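Local coordinates for protein lactate dehydrogenase, adjacent gene encodes predicted malate dehydrogenase (Cryptosporidium parvum, PDB 4ND5) that binds NAD(+), lactate and pyruvate, and probably catalyses the NAD-dependent interconversion of (S)-lactate and pyruvate, at residues I10-I15 against G39-K44; S71-V76 against K110-A115; R99-V104 against S129-V134. One frame throughout, in Å; residues are numbered along the deposited sequence.

Contact 1 of 3, residues I10-I15 against G39-K44; sequences IGSGQI and GIPQGK
The ammonium nitrogen of Lys44 reaches the carbonyl oxygens of two consecutive residues in the glycine-rich turn. Its bond from NZ to Ser12 O is the stronger, at 2.7 Å; the one from NZ to Gly13 O, at 2.8 Å, is weak. NZ meets Ser12 O at a C=O...N angle of 141°, with the donor tilted 30° from the carbonyl plane. The lysine spans the gap because its chain is extended beyond CG, and its CE methylene also lies 3.3 Å from Ser12 O. The positive charge thus sits against two backbone carbonyls just ahead of helix 14-26, which may polarise them.

Beside this grip, the side chain of Ser12 fits against the first turn of helix 40-55. Its OG stands between the backbone N and the carbonyl carbon (chi1 64°) and lies near two carbons, 3.6 Å from Ile40 CG2 and 3.7 Å from Pro41 CD. Ser12 CB packs on the proline ring, 3.9 Å from Pro41 CB, close to where the two backbones come nearest. Gly13 is the N-cap of helix 14-26 and Gly39 that of helix 40-55, so the contact lies where both helices begin.

Gly11, Gly13 and the following Gly16 form the GxGxxG turn of a Rossmann fold, the predicted NAD(+) loop; Gln14 and Ile15 are seen to bind the cofactor. Asp35, another cofactor-binding residue, accepts a hydrogen bond from Ser12 N and touches Pro41. The turn leaves strand 6-10, while Leu33 of strand 30-34 touches both Ser12 and Lys44; Ile40 and Lys44 also pack on Leu227 and Tyr233 of a second subunit.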
# COMPACT_ATOMS: atom_id res chain seq x y z
N ILE A 10 -11.23 4.12 -22.33
CA ILE A 10 -11.58 4.61 -23.66
C ILE A 10 -11.26 6.10 -23.73
O ILE A 10 -11.93 6.92 -23.11
CB ILE A 10 -13.07 4.38 -24.02
CG1 ILE A 10 -13.52 2.96 -23.66
CG2 ILE A 10 -13.31 4.66 -25.49
CD1 ILE A 10 -12.71 1.86 -24.31
N GLY A 11 -10.21 6.44 -24.48
CA GLY A 11 -9.72 7.81 -24.57
C GLY A 11 -8.37 7.90 -23.89
O GLY A 11 -8.26 7.66 -22.69
N SER A 12 -7.35 8.25 -24.66
CA SER A 12 -5.97 8.30 -24.17
C SER A 12 -5.54 9.73 -23.84
O SER A 12 -4.35 10.06 -23.93
CB SER A 12 -5.03 7.71 -25.21
OG SER A 12 -5.04 8.49 -26.40
N GLY A 13 -6.49 10.58 -23.45
CA GLY A 13 -6.19 11.94 -23.04
C GLY A 13 -5.53 12.00 -21.67
O GLY A 13 -4.90 11.03 -21.23
N GLN A 14 -5.69 13.13 -20.99
CA GLN A 14 -5.00 13.35 -19.72
C GLN A 14 -5.61 12.55 -18.58
O GLN A 14 -4.88 12.00 -17.75
CB GLN A 14 -4.97 14.85 -19.39
CG GLN A 14 -4.02 15.61 -20.30
CD GLN A 14 -3.90 17.08 -19.94
OE1 GLN A 14 -4.83 17.86 -20.15
NE2 GLN A 14 -2.74 17.47 -19.41
N ILE A 15 -6.94 12.46 -18.55
CA ILE A 15 -7.63 11.64 -17.55
C ILE A 15 -7.36 10.16 -17.80
O ILE A 15 -6.98 9.43 -16.88
CB ILE A 15 -9.16 11.93 -17.52
CG1 ILE A 15 -9.41 13.37 -17.07
CG2 ILE A 15 -9.88 10.96 -16.58
CD1 ILE A 15 -10.84 13.83 -17.25
N GLY A 39 -0.65 6.35 -32.32
CA GLY A 39 0.54 6.37 -31.46
C GLY A 39 0.33 6.76 -30.00
O GLY A 39 1.02 6.24 -29.12
N ILE A 40 -0.60 7.66 -29.73
CA ILE A 40 -0.74 8.24 -28.39
C ILE A 40 -1.01 7.17 -27.31
O ILE A 40 -0.29 7.13 -26.31
CB ILE A 40 -1.82 9.35 -28.33
CG1 ILE A 40 -1.59 10.42 -29.42
CG2 ILE A 40 -1.82 10.00 -26.95
CD1 ILE A 40 -0.21 11.05 -29.43
N PRO A 41 -2.04 6.32 -27.50
CA PRO A 41 -2.25 5.30 -26.48
C PRO A 41 -1.08 4.33 -26.37
O PRO A 41 -0.76 3.89 -25.27
CB PRO A 41 -3.53 4.58 -26.94
CG PRO A 41 -3.66 4.88 -28.39
CD PRO A 41 -3.05 6.24 -28.57
N GLN A 42 -0.46 4.01 -27.51
CA GLN A 42 0.69 3.12 -27.53
C GLN A 42 1.85 3.72 -26.73
O GLN A 42 2.49 3.02 -25.95
CB GLN A 42 1.15 2.84 -28.97
CG GLN A 42 0.23 1.93 -29.79
CD GLN A 42 -1.01 2.62 -30.33
OE1 GLN A 42 -1.09 3.85 -30.39
NE2 GLN A 42 -2.00 1.83 -30.74
N GLY A 43 2.11 5.01 -26.93
CA GLY A 43 3.25 5.67 -26.30
C GLY A 43 3.09 5.82 -24.79
O GLY A 43 4.03 5.58 -24.04
N LYS A 44 1.90 6.22 -24.36
CA LYS A 44 1.61 6.30 -22.94
C LYS A 44 1.69 4.92 -22.28
O LYS A 44 2.20 4.79 -21.18
CB LYS A 44 0.24 6.92 -22.70
CG LYS A 44 0.15 8.39 -23.10
CD LYS A 44 -1.13 9.05 -22.60
CE LYS A 44 -1.17 10.52 -22.99
NZ LYS A 44 -2.36 11.22 -22.46

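Contact 2 of 3, residues S71-V76 against K110-A115; sequences SGSDVV and KYCPNA
Ser71 and Tyr111 bring their CA atoms to 4.4 Å, and farther along Asp74 and Ala115 approach to 4.7 Å, so the loop leading into strand 75-78 runs beside the chain leaving helix 94-111. The carbonyl at the helix end takes two donors. Gly72 N gives it a fairly long hydrogen bond, 3.3 Å to Tyr111 O with an N-H...O angle of 154°, and Ser71 CA makes a CA-H...O contact of 3.2 Å with the same Tyr111 O. Cys112 then leaves helical geometry and opens a type I turn that closes at Ala115. At the far end one water donates to both Asp74 O and Asn114 O, 2.9 Å from each, tying the strand entrance to the turn.

Between these two backbone links the small side chains of the turn fill in. With chi1 at 52°, Cys112 tucks its sulfur back over its own main chain, and SG meets Val76 CG2 at 3.8 Å. That same methyl branch meets Ala115 CB at 3.7 Å, so a single valine branch touches both ends of the turn. Ser73 lies over Cys112 with its CB, while its OG bonds to Ile70 O. Near the helix end, Ser71 CB approaches Tyr111 CB, and the ring leads off toward Tyr67 and Ala68.

The loop after helix 94-111 is the return leg of a beta-alpha-beta crossover from strand 75-78 to strand 116-119, its parallel neighbour in the Rossmann sheet. On the other flank runs strand 6-10, whose Lys6 N binds Asp74 OD2; Val75 points away from the turn and packs on helix 234-248.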
# COMPACT_ATOMS: atom_id res chain seq x y z
N SER A 71 -11.90 -7.04 -25.19
CA SER A 71 -12.72 -8.21 -24.90
C SER A 71 -12.42 -8.75 -23.50
O SER A 71 -11.27 -8.78 -23.07
CB SER A 71 -12.50 -9.32 -25.93
OG SER A 71 -11.18 -9.83 -25.84
N GLY A 72 -13.47 -9.17 -22.80
CA GLY A 72 -13.34 -9.71 -21.45
C GLY A 72 -13.00 -8.66 -20.39
O GLY A 72 -12.62 -9.02 -19.28
N SER A 73 -13.15 -7.38 -20.73
CA SER A 73 -12.90 -6.30 -19.78
C SER A 73 -13.95 -6.35 -18.68
O SER A 73 -15.15 -6.39 -18.96
CB SER A 73 -12.95 -4.94 -20.47
OG SER A 73 -11.88 -4.79 -21.38
N ASP A 74 -13.48 -6.34 -17.44
CA ASP A 74 -14.37 -6.32 -16.28
C ASP A 74 -14.93 -4.91 -16.07
O ASP A 74 -16.07 -4.75 -15.63
CB ASP A 74 -13.63 -6.78 -15.02
CG ASP A 74 -13.03 -8.17 -15.17
OD1 ASP A 74 -13.78 -9.13 -15.43
OD2 ASP A 74 -11.81 -8.32 -15.01
N VAL A 75 -14.11 -3.90 -16.35
CA VAL A 75 -14.52 -2.51 -16.20
C VAL A 75 -14.13 -1.74 -17.46
O VAL A 75 -13.05 -1.94 -18.01
CB VAL A 75 -13.87 -1.85 -14.95
CG1 VAL A 75 -14.42 -0.44 -14.73
CG2 VAL A 75 -14.11 -2.69 -13.70
N VAL A 76 -15.04 -0.89 -17.92
CA VAL A 76 -14.77 0.03 -19.02
C VAL A 76 -14.98 1.44 -18.51
O VAL A 76 -16.06 1.76 -18.01
CB VAL A 76 -15.70 -0.22 -20.22
CG1 VAL A 76 -15.43 0.80 -21.32
CG2 VAL A 76 -15.53 -1.64 -20.75
N LYS A 110 -20.45 -5.91 -28.12
CA LYS A 110 -19.82 -6.94 -28.93
C LYS A 110 -18.73 -7.69 -28.16
O LYS A 110 -18.74 -8.92 -28.13
CB LYS A 110 -19.24 -6.33 -30.21
CG LYS A 110 -18.71 -7.35 -31.20
CD LYS A 110 -18.24 -6.64 -32.47
CE LYS A 110 -17.72 -7.62 -33.50
NZ LYS A 110 -17.28 -6.91 -34.73
N TYR A 111 -17.81 -6.96 -27.53
CA TYR A 111 -16.60 -7.58 -26.96
C TYR A 111 -16.59 -7.75 -25.43
O TYR A 111 -15.88 -8.61 -24.93
CB TYR A 111 -15.35 -6.82 -27.41
CG TYR A 111 -15.07 -6.94 -28.90
CD1 TYR A 111 -14.72 -8.16 -29.47
CD2 TYR A 111 -15.14 -5.82 -29.73
CE1 TYR A 111 -14.45 -8.27 -30.83
CE2 TYR A 111 -14.88 -5.92 -31.09
CZ TYR A 111 -14.54 -7.14 -31.63
OH TYR A 111 -14.28 -7.22 -32.98
N CYS A 112 -17.37 -6.96 -24.70
CA CYS A 112 -17.44 -7.11 -23.24
C CYS A 112 -18.76 -6.65 -22.64
O CYS A 112 -18.78 -5.72 -21.83
CB CYS A 112 -16.25 -6.39 -22.58
SG CYS A 112 -16.04 -4.66 -23.07
N PRO A 113 -19.89 -7.31 -23.00
CA PRO A 113 -21.22 -6.90 -22.55
C PRO A 113 -21.46 -7.04 -21.05
O PRO A 113 -22.39 -6.44 -20.53
CB PRO A 113 -22.16 -7.83 -23.34
CG PRO A 113 -21.35 -9.03 -23.63
CD PRO A 113 -19.95 -8.52 -23.84
N ASN A 114 -20.63 -7.82 -20.35
CA ASN A 114 -20.74 -7.98 -18.90
C ASN A 114 -19.93 -6.94 -18.09
O ASN A 114 -19.96 -6.94 -16.86
CB ASN A 114 -20.37 -9.41 -18.49
CG ASN A 114 -21.44 -10.42 -18.86
OD1 ASN A 114 -22.56 -10.35 -18.37
ND2 ASN A 114 -21.11 -11.36 -19.74
N ALA A 115 -19.24 -6.05 -18.79
CA ALA A 115 -18.43 -5.02 -18.15
C ALA A 115 -19.25 -4.02 -17.32
O ALA A 115 -20.42 -3.76 -17.60
CB ALA A 115 -17.63 -4.26 -19.20
O HOH W 1 -17.68 -7.07 -15.09

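Contact 3 of 3, residues R99-V104 against S129-V134; sequences RILDSV and SHFQKV
Leu101 and Val104 meet the Phe131 ring obliquely, at CD1 and CE1, in the buried half of this contact. Val104 CG1 comes to 4.0 Å from Phe131 CE1, the two side chains crossing at about a right angle. Leu101 CD2 is 4.3 Å from Phe131 CD1, and Leu101 O also lies near that ring carbon. Phe131 CG is anti to the backbone N, carrying the ring toward helix 94-111, where Ala105 and Val108 touch it too, while Ile78 of strand 75-78 packs on Leu101, Val104 and Phe131.

The axes of segments 99-104 and 129-134 approach to 9.3 Å, with N-to-C directions 38° apart, as parts of the successive crossover helices 94-111 and 124-135 of the Rossmann domain.

Farther from the sheet the contact is polar and partly open to solvent. Here His130 NE2 donates to Asp102 OD2 over 2.7 Å, a bent bond with an N-H...O angle of 136°. OD2 is met on the syn side, but out of the carboxylate plane and tilted from the ring plane, with carboxylate and imidazole planes 36° apart; a second, weak bond runs from NE2 to Ala98 O. The nearby carboxylate would probably favour a protonated imidazole. Val134 CG2 covers the rim of one imidazole face and lies 3.5 Å from Asp102 OD2, while Leu101 CB sits at the ring edge, near His130 CD2.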
# COMPACT_ATOMS: atom_id res chain seq x y z
N ARG A 99 -22.23 10.69 -30.32
CA ARG A 99 -21.69 9.98 -31.47
C ARG A 99 -20.50 9.10 -31.07
O ARG A 99 -20.35 7.98 -31.57
CB ARG A 99 -21.24 10.99 -32.53
CG ARG A 99 -21.09 10.44 -33.94
CD ARG A 99 -20.94 11.61 -34.91
NE ARG A 99 -22.17 12.41 -34.97
CZ ARG A 99 -22.23 13.74 -35.04
NH1 ARG A 99 -21.13 14.49 -35.05
NH2 ARG A 99 -23.42 14.33 -35.09
N ILE A 100 -19.66 9.61 -30.17
CA ILE A 100 -18.54 8.83 -29.64
C ILE A 100 -19.07 7.66 -28.81
O ILE A 100 -18.58 6.54 -28.94
CB ILE A 100 -17.57 9.70 -28.81
CG1 ILE A 100 -16.93 10.78 -29.69
CG2 ILE A 100 -16.47 8.84 -28.19
CD1 ILE A 100 -16.15 11.83 -28.93
N LEU A 101 -20.09 7.91 -27.98
CA LEU A 101 -20.66 6.86 -27.13
C LEU A 101 -21.32 5.74 -27.93
O LEU A 101 -21.24 4.57 -27.55
CB LEU A 101 -21.67 7.46 -26.13
CG LEU A 101 -21.10 8.41 -25.08
CD1 LEU A 101 -22.22 8.96 -24.22
CD2 LEU A 101 -20.06 7.71 -24.21
N ASP A 102 -21.98 6.10 -29.04
CA ASP A 102 -22.54 5.10 -29.96
C ASP A 102 -21.46 4.13 -30.42
O ASP A 102 -21.67 2.92 -30.43
CB ASP A 102 -23.15 5.77 -31.19
CG ASP A 102 -24.46 6.47 -30.89
OD1 ASP A 102 -25.01 7.10 -31.82
OD2 ASP A 102 -24.94 6.40 -29.74
N SER A 103 -20.32 4.68 -30.83
CA SER A 103 -19.22 3.86 -31.29
C SER A 103 -18.67 2.98 -30.16
O SER A 103 -18.37 1.80 -30.38
CB SER A 103 -18.11 4.75 -31.87
OG SER A 103 -17.05 3.96 -32.39
N VAL A 104 -18.55 3.54 -28.96
CA VAL A 104 -18.05 2.78 -27.81
C VAL A 104 -19.05 1.70 -27.40
O VAL A 104 -18.66 0.57 -27.08
CB VAL A 104 -17.73 3.69 -26.61
CG1 VAL A 104 -17.27 2.86 -25.41
CG2 VAL A 104 -16.66 4.71 -26.97
N SER A 129 -27.12 7.97 -19.50
CA SER A 129 -28.41 7.48 -19.96
C SER A 129 -28.36 7.04 -21.43
O SER A 129 -28.79 5.94 -21.77
CB SER A 129 -29.49 8.56 -19.78
OG SER A 129 -30.79 8.03 -19.95
N HIS A 130 -27.80 7.89 -22.28
CA HIS A 130 -27.66 7.57 -23.71
C HIS A 130 -26.84 6.31 -23.95
O HIS A 130 -27.23 5.46 -24.75
CB HIS A 130 -27.04 8.75 -24.46
CG HIS A 130 -26.80 8.48 -25.91
ND1 HIS A 130 -27.82 8.40 -26.84
CD2 HIS A 130 -25.65 8.26 -26.60
CE1 HIS A 130 -27.31 8.15 -28.03
NE2 HIS A 130 -26.00 8.06 -27.91
N PHE A 131 -25.70 6.16 -23.26
CA PHE A 131 -24.90 4.95 -23.40
C PHE A 131 -25.69 3.72 -22.97
O PHE A 131 -25.64 2.68 -23.62
CB PHE A 131 -23.59 5.02 -22.59
CG PHE A 131 -22.72 3.80 -22.75
CD1 PHE A 131 -21.75 3.74 -23.73
CD2 PHE A 131 -22.91 2.68 -21.93
CE1 PHE A 131 -20.97 2.61 -23.90
CE2 PHE A 131 -22.13 1.55 -22.09
CZ PHE A 131 -21.16 1.51 -23.07
N GLN A 132 -26.42 3.83 -21.86
CA GLN A 132 -27.24 2.72 -21.39
C GLN A 132 -28.28 2.33 -22.44
O GLN A 132 -28.46 1.14 -22.73
CB GLN A 132 -27.94 3.08 -20.07
CG GLN A 132 -28.62 1.90 -19.39
CD GLN A 132 -29.91 1.47 -20.06
OE1 GLN A 132 -30.74 2.30 -20.44
NE2 GLN A 132 -30.08 0.16 -20.21
N LYS A 133 -28.96 3.32 -23.01
CA LYS A 133 -30.00 3.08 -24.02
C LYS A 133 -29.45 2.47 -25.31
O LYS A 133 -30.04 1.53 -25.84
CB LYS A 133 -30.75 4.38 -24.34
CG LYS A 133 -31.63 4.90 -23.21
CD LYS A 133 -31.98 6.37 -23.42
CE LYS A 133 -32.81 6.92 -22.28
NZ LYS A 133 -32.79 8.41 -22.25
N VAL A 134 -28.34 2.99 -25.80
CA VAL A 134 -27.74 2.49 -27.05
C VAL A 134 -27.04 1.15 -26.86
O VAL A 134 -27.11 0.28 -27.73
CB VAL A 134 -26.77 3.53 -27.67
CG1 VAL A 134 -26.02 2.94 -28.86
CG2 VAL A 134 -27.53 4.78 -28.08

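All three contacts belong to the NAD-binding Rossmann domain. Contact 1 closes before the other two open; contacts 2 and 3 then alternate along the chain and share helix 94-111, 99-104 lying in its middle and 110-111 at its end. Their centres are about 15 Å apart, and those of contacts 1 and 2 about 19 Å, of contacts 1 and 3 about 21 Å. Ile10, at the end of strand 6-10, joins contact 1 to both others: its CG1 is 3.7 Å from Val76 CG1 and its CG2 3.7 Å from Val104 CG2. The strand leading to the cofactor loop is thus packed against the crossover unit formed by strand 75-78 and helix 94-111.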